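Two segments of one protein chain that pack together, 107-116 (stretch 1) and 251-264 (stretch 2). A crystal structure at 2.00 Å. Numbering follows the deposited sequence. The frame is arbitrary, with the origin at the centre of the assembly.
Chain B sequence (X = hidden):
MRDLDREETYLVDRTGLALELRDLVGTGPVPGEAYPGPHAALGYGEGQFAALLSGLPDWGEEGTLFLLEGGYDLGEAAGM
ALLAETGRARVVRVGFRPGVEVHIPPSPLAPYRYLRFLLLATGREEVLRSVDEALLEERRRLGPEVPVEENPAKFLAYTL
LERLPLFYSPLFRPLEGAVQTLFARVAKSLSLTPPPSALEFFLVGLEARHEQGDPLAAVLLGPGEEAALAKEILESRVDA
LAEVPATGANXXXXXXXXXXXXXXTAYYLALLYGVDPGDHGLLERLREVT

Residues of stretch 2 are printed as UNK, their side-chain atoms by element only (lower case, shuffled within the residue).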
# COMPACT_ATOMS: atom_id res chain seq x y z
N SER B 107 -0.55 4.15 20.62
CA SER B 107 -0.31 5.56 20.36
C SER B 107 0.01 5.71 18.88
O SER B 107 0.64 4.83 18.28
CB SER B 107 0.88 6.08 21.18
OG SER B 107 1.28 7.37 20.76
N PRO B 108 -0.44 6.81 18.26
CA PRO B 108 -0.18 7.04 16.84
C PRO B 108 1.32 7.20 16.65
O PRO B 108 1.86 6.97 15.57
CB PRO B 108 -0.89 8.36 16.55
CG PRO B 108 -1.83 8.55 17.71
CD PRO B 108 -1.12 7.96 18.87
N LEU B 109 2.00 7.59 17.73
CA LEU B 109 3.45 7.81 17.70
C LEU B 109 4.27 6.59 18.10
O LEU B 109 5.50 6.62 18.09
CB LEU B 109 3.81 8.99 18.62
CG LEU B 109 2.95 10.24 18.43
CD1 LEU B 109 3.44 11.34 19.37
CD2 LEU B 109 3.02 10.71 16.97
N ALA B 110 3.60 5.49 18.43
CA ALA B 110 4.31 4.28 18.83
C ALA B 110 5.35 3.78 17.82
O ALA B 110 6.34 3.15 18.21
CB ALA B 110 3.31 3.17 19.15
N PRO B 111 5.16 4.03 16.51
CA PRO B 111 6.17 3.55 15.56
C PRO B 111 7.58 3.98 15.93
O PRO B 111 8.53 3.20 15.80
CB PRO B 111 5.70 4.13 14.23
CG PRO B 111 4.21 4.02 14.36
CD PRO B 111 3.98 4.55 15.78
N TYR B 112 7.73 5.21 16.40
CA TYR B 112 9.04 5.70 16.80
C TYR B 112 9.57 4.88 17.97
O TYR B 112 10.75 4.51 18.00
CB TYR B 112 8.99 7.17 17.21
CG TYR B 112 10.21 7.62 18.02
CD1 TYR B 112 10.22 7.50 19.42
CD2 TYR B 112 11.36 8.09 17.39
CE1 TYR B 112 11.37 7.85 20.16
CE2 TYR B 112 12.51 8.43 18.13
CZ TYR B 112 12.50 8.31 19.51
OH TYR B 112 13.63 8.62 20.24
N ARG B 113 8.70 4.58 18.93
CA ARG B 113 9.11 3.83 20.11
C ARG B 113 9.49 2.38 19.77
O ARG B 113 10.43 1.83 20.35
CB ARG B 113 8.01 3.90 21.17
CG ARG B 113 7.68 5.35 21.56
CD ARG B 113 6.55 5.47 22.59
NE ARG B 113 6.23 6.88 22.84
CZ ARG B 113 5.06 7.44 22.57
NH1 ARG B 113 4.08 6.71 22.05
NH2 ARG B 113 4.87 8.73 22.80
N TYR B 114 8.78 1.76 18.83
CA TYR B 114 9.13 0.39 18.44
C TYR B 114 10.50 0.40 17.76
O TYR B 114 11.36 -0.44 18.05
CB TYR B 114 8.11 -0.21 17.47
CG TYR B 114 6.84 -0.75 18.11
CD1 TYR B 114 5.71 0.05 18.27
CD2 TYR B 114 6.77 -2.07 18.54
CE1 TYR B 114 4.53 -0.45 18.83
CE2 TYR B 114 5.60 -2.59 19.11
CZ TYR B 114 4.49 -1.78 19.25
OH TYR B 114 3.34 -2.29 19.81
N LEU B 115 10.70 1.35 16.84
CA LEU B 115 11.97 1.45 16.11
C LEU B 115 13.14 1.70 17.06
O LEU B 115 14.19 1.07 16.93
CB LEU B 115 11.90 2.57 15.07
CG LEU B 115 13.21 2.81 14.30
CD1 LEU B 115 13.60 1.56 13.52
CD2 LEU B 115 13.04 3.98 13.37
N ARG B 116 12.95 2.62 18.00
CA ARG B 116 13.98 2.95 18.97
C ARG B 116 14.40 1.69 19.73
O ARG B 116 15.59 1.44 19.93
CB ARG B 116 13.45 4.00 19.95
CG ARG B 116 14.38 4.33 21.13
CD ARG B 116 14.00 5.69 21.73
NE ARG B 116 14.78 6.02 22.93
CZ ARG B 116 14.49 5.58 24.15
NH1 ARG B 116 15.25 5.94 25.19
NH2 ARG B 116 13.44 4.79 24.34
N UNK B 251 19.39 8.01 5.08
CA UNK B 251 18.04 7.63 4.68
C UNK B 251 17.06 7.28 5.79
O UNK B 251 15.92 7.71 5.76
c UNK B 251 18.12 6.49 3.66
n UNK B 251 18.94 8.32 0.40
c UNK B 251 18.16 7.94 1.58
c UNK B 251 19.80 9.33 0.36
n UNK B 251 19.99 10.10 1.43
c UNK B 251 18.88 6.87 2.40
n UNK B 251 20.49 9.57 -0.75
N UNK B 252 17.51 6.50 6.77
CA UNK B 252 16.63 6.12 7.87
C UNK B 252 16.19 7.35 8.67
O UNK B 252 15.02 7.48 9.03
c UNK B 252 17.14 3.02 10.17
c UNK B 252 17.33 5.09 8.77
c UNK B 252 16.44 4.31 9.75
c UNK B 252 16.14 5.16 10.96
N UNK B 253 17.13 8.25 8.95
CA UNK B 253 16.82 9.47 9.70
C UNK B 253 15.85 10.34 8.90
O UNK B 253 14.89 10.88 9.44
c UNK B 253 18.10 10.25 9.99
N UNK B 254 16.10 10.46 7.60
CA UNK B 254 15.25 11.25 6.72
C UNK B 254 13.81 10.72 6.72
O UNK B 254 12.85 11.50 6.77
c UNK B 254 15.82 11.25 5.30
c UNK B 254 17.12 12.04 5.15
n UNK B 254 17.64 13.31 3.15
c UNK B 254 17.60 12.11 3.71
o UNK B 254 17.93 11.09 3.10
N UNK B 255 13.67 9.40 6.66
CA UNK B 255 12.33 8.81 6.67
C UNK B 255 11.59 9.17 7.95
O UNK B 255 10.45 9.63 7.91
c UNK B 255 12.79 6.89 5.10
c UNK B 255 11.05 6.63 6.90
c UNK B 255 12.41 7.26 6.54
N UNK B 256 12.24 8.98 9.09
CA UNK B 256 11.63 9.28 10.37
C UNK B 256 11.33 10.77 10.53
O UNK B 256 10.32 11.15 11.13
c UNK B 256 11.96 5.48 10.81
se UNK B 256 10.65 6.51 11.79
c UNK B 256 11.83 7.88 12.52
c UNK B 256 12.53 8.77 11.49
N UNK B 257 12.20 11.63 10.00
CA UNK B 257 11.99 13.07 10.07
C UNK B 257 10.76 13.44 9.26
O UNK B 257 9.96 14.28 9.67
c UNK B 257 13.21 13.82 9.53
N UNK B 258 10.60 12.80 8.10
CA UNK B 258 9.43 13.06 7.26
C UNK B 258 8.19 12.60 8.02
O UNK B 258 7.20 13.31 8.11
c UNK B 258 9.95 14.17 4.30
c UNK B 258 9.54 12.30 5.93
c UNK B 258 10.71 11.84 3.77
c UNK B 258 10.50 12.87 4.88
N UNK B 259 8.26 11.38 8.56
CA UNK B 259 7.16 10.81 9.33
C UNK B 259 6.76 11.75 10.48
O UNK B 259 5.58 12.00 10.71
c UNK B 259 6.96 9.36 14.52
c UNK B 259 5.38 8.13 12.62
c UNK B 259 7.31 9.49 13.17
c UNK B 259 5.03 7.99 13.98
n UNK B 259 4.78 7.63 11.50
c UNK B 259 5.49 8.03 10.39
c UNK B 259 6.51 8.87 12.20
c UNK B 259 6.56 8.80 10.77
c UNK B 259 5.83 8.61 14.91
c UNK B 259 7.58 9.45 9.88
N UNK B 260 7.76 12.25 11.21
CA UNK B 260 7.51 13.15 12.35
C UNK B 260 6.85 14.46 11.92
O UNK B 260 5.90 14.92 12.56
c UNK B 260 8.69 14.27 14.35
c UNK B 260 8.53 15.73 16.75
c UNK B 260 7.91 14.49 16.65
c UNK B 260 9.22 16.25 15.66
o UNK B 260 8.47 16.43 17.93
c UNK B 260 9.30 15.52 14.47
c UNK B 260 8.83 13.45 13.07
c UNK B 260 8.00 13.77 15.45
N UNK B 261 7.34 15.07 10.85
CA UNK B 261 6.74 16.32 10.38
C UNK B 261 5.30 16.08 9.93
O UNK B 261 4.44 16.96 10.06
c UNK B 261 9.75 20.08 7.15
c UNK B 261 7.54 16.91 9.22
n UNK B 261 9.04 19.20 7.86
n UNK B 261 10.98 20.42 7.53
c UNK B 261 6.93 18.20 8.69
c UNK B 261 7.69 18.78 7.50
n UNK B 261 9.22 20.63 6.06
N UNK B 262 5.02 14.90 9.39
CA UNK B 262 3.66 14.58 8.96
C UNK B 262 2.75 14.33 10.16
O UNK B 262 1.55 14.59 10.10
c UNK B 262 3.21 14.17 4.02
se UNK B 262 3.43 15.09 5.67
c UNK B 262 3.66 13.37 8.03
c UNK B 262 4.30 13.65 6.68
N UNK B 263 3.31 13.81 11.26
CA UNK B 263 2.49 13.58 12.45
C UNK B 263 2.02 14.94 12.94
O UNK B 263 0.86 15.13 13.27
c UNK B 263 3.31 12.88 13.54
N UNK B 264 2.95 15.90 12.97
CA UNK B 264 2.62 17.26 13.38
C UNK B 264 1.62 17.89 12.41
O UNK B 264 0.70 18.59 12.82
c UNK B 264 5.03 18.62 16.96
c UNK B 264 2.89 19.53 16.25
c UNK B 264 4.86 19.12 18.26
c UNK B 264 4.56 18.17 14.76
c UNK B 264 3.71 19.82 18.54
c UNK B 264 5.76 17.64 15.10
c UNK B 264 4.06 18.81 15.95
c UNK B 264 2.73 20.02 17.55
c UNK B 264 3.88 18.13 13.42
n UNK B 264 6.06 17.90 16.42

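Position 251 carries three carbons, a nitrogen, and a carbon bearing two more nitrogens, out of reach of stretch 1. This is Arg251, whose charged end suits an exposed site. At 252 four carbons fork at the second, and one branch end lies near Leu115; the residue is Leu252, its CD2 4.1 Å from Leu115 CD2, an apolar chain directed toward the partner helix. Position 253 has a single carbon, buried but out of reach of stretch 1: Ala253, whose small apolar side chain suits a buried site.

At 254 the third of three carbons bears one oxygen and one nitrogen, without contact to stretch 1, which gives Gln254. The amide suits a partly exposed site, and its OE1 accepts a weak hydrogen bond of 2.8 Å from Arg251 NH1. Position 255 has one carbon carrying two others, the beta-branched pattern of Val255, buried but out of reach of stretch 1.

The side chain at 256 is unbranched: two carbons, a selenium and a last carbon that meets Leu115. It is Met256, present as selenomethionine; its CE lies 3.2 Å from Leu115 CD2, a tight apolar contact reached by a flexible chain. Position 257, with one carbon, is Ala257, and 258, with four carbons forked at the second, is Leu258; both are apolar and buried, beyond reach of stretch 1.

At 259 one carbon leads to fused five- and six-membered rings holding eight carbons and one nitrogen, and the six-membered ring reaches stretch 1. This is Trp259, broad enough to touch four residues. Near the plane at its edge, CH2 lies 3.8 Å from Leu109 CA and CZ2 3.7 Å from Pro108 O; Pro111 CB is 3.9 Å from Trp259 CZ2, and Tyr112 CB is 4.0 Å from Trp259 CZ3.

The next three touch nothing on stretch 1. Position 260, one carbon and a six-carbon ring bearing an oxygen, is Tyr260, buried, its hydroxyl bonded elsewhere in the structure. Position 261 repeats the atoms of 251: Arg261, its charged end suiting partial exposure. At 262 the selenium chain recurs: Met262, also selenomethionine, apolar and buried. The single carbon at 263 faces Leu109: Ala263, its CB 4.1 Å from Leu109 CD2. At 264 one carbon again leads to fused rings of eight carbons and one nitrogen, without contact to stretch 1: Trp264, whose NE1 donates a weak hydrogen bond to Tyr260 OH at 3.2 Å.

Positions 252, 256, 259 and 263 form one stripe along the helix. The helices run nearly antiparallel, at 156°, so Leu115 meets the stripe's start and Leu109 its end. No hydrogen bond crosses; apolar packing around Trp259 dominates.

Stretch 2 251-264: RLAQVMALWYRMAW
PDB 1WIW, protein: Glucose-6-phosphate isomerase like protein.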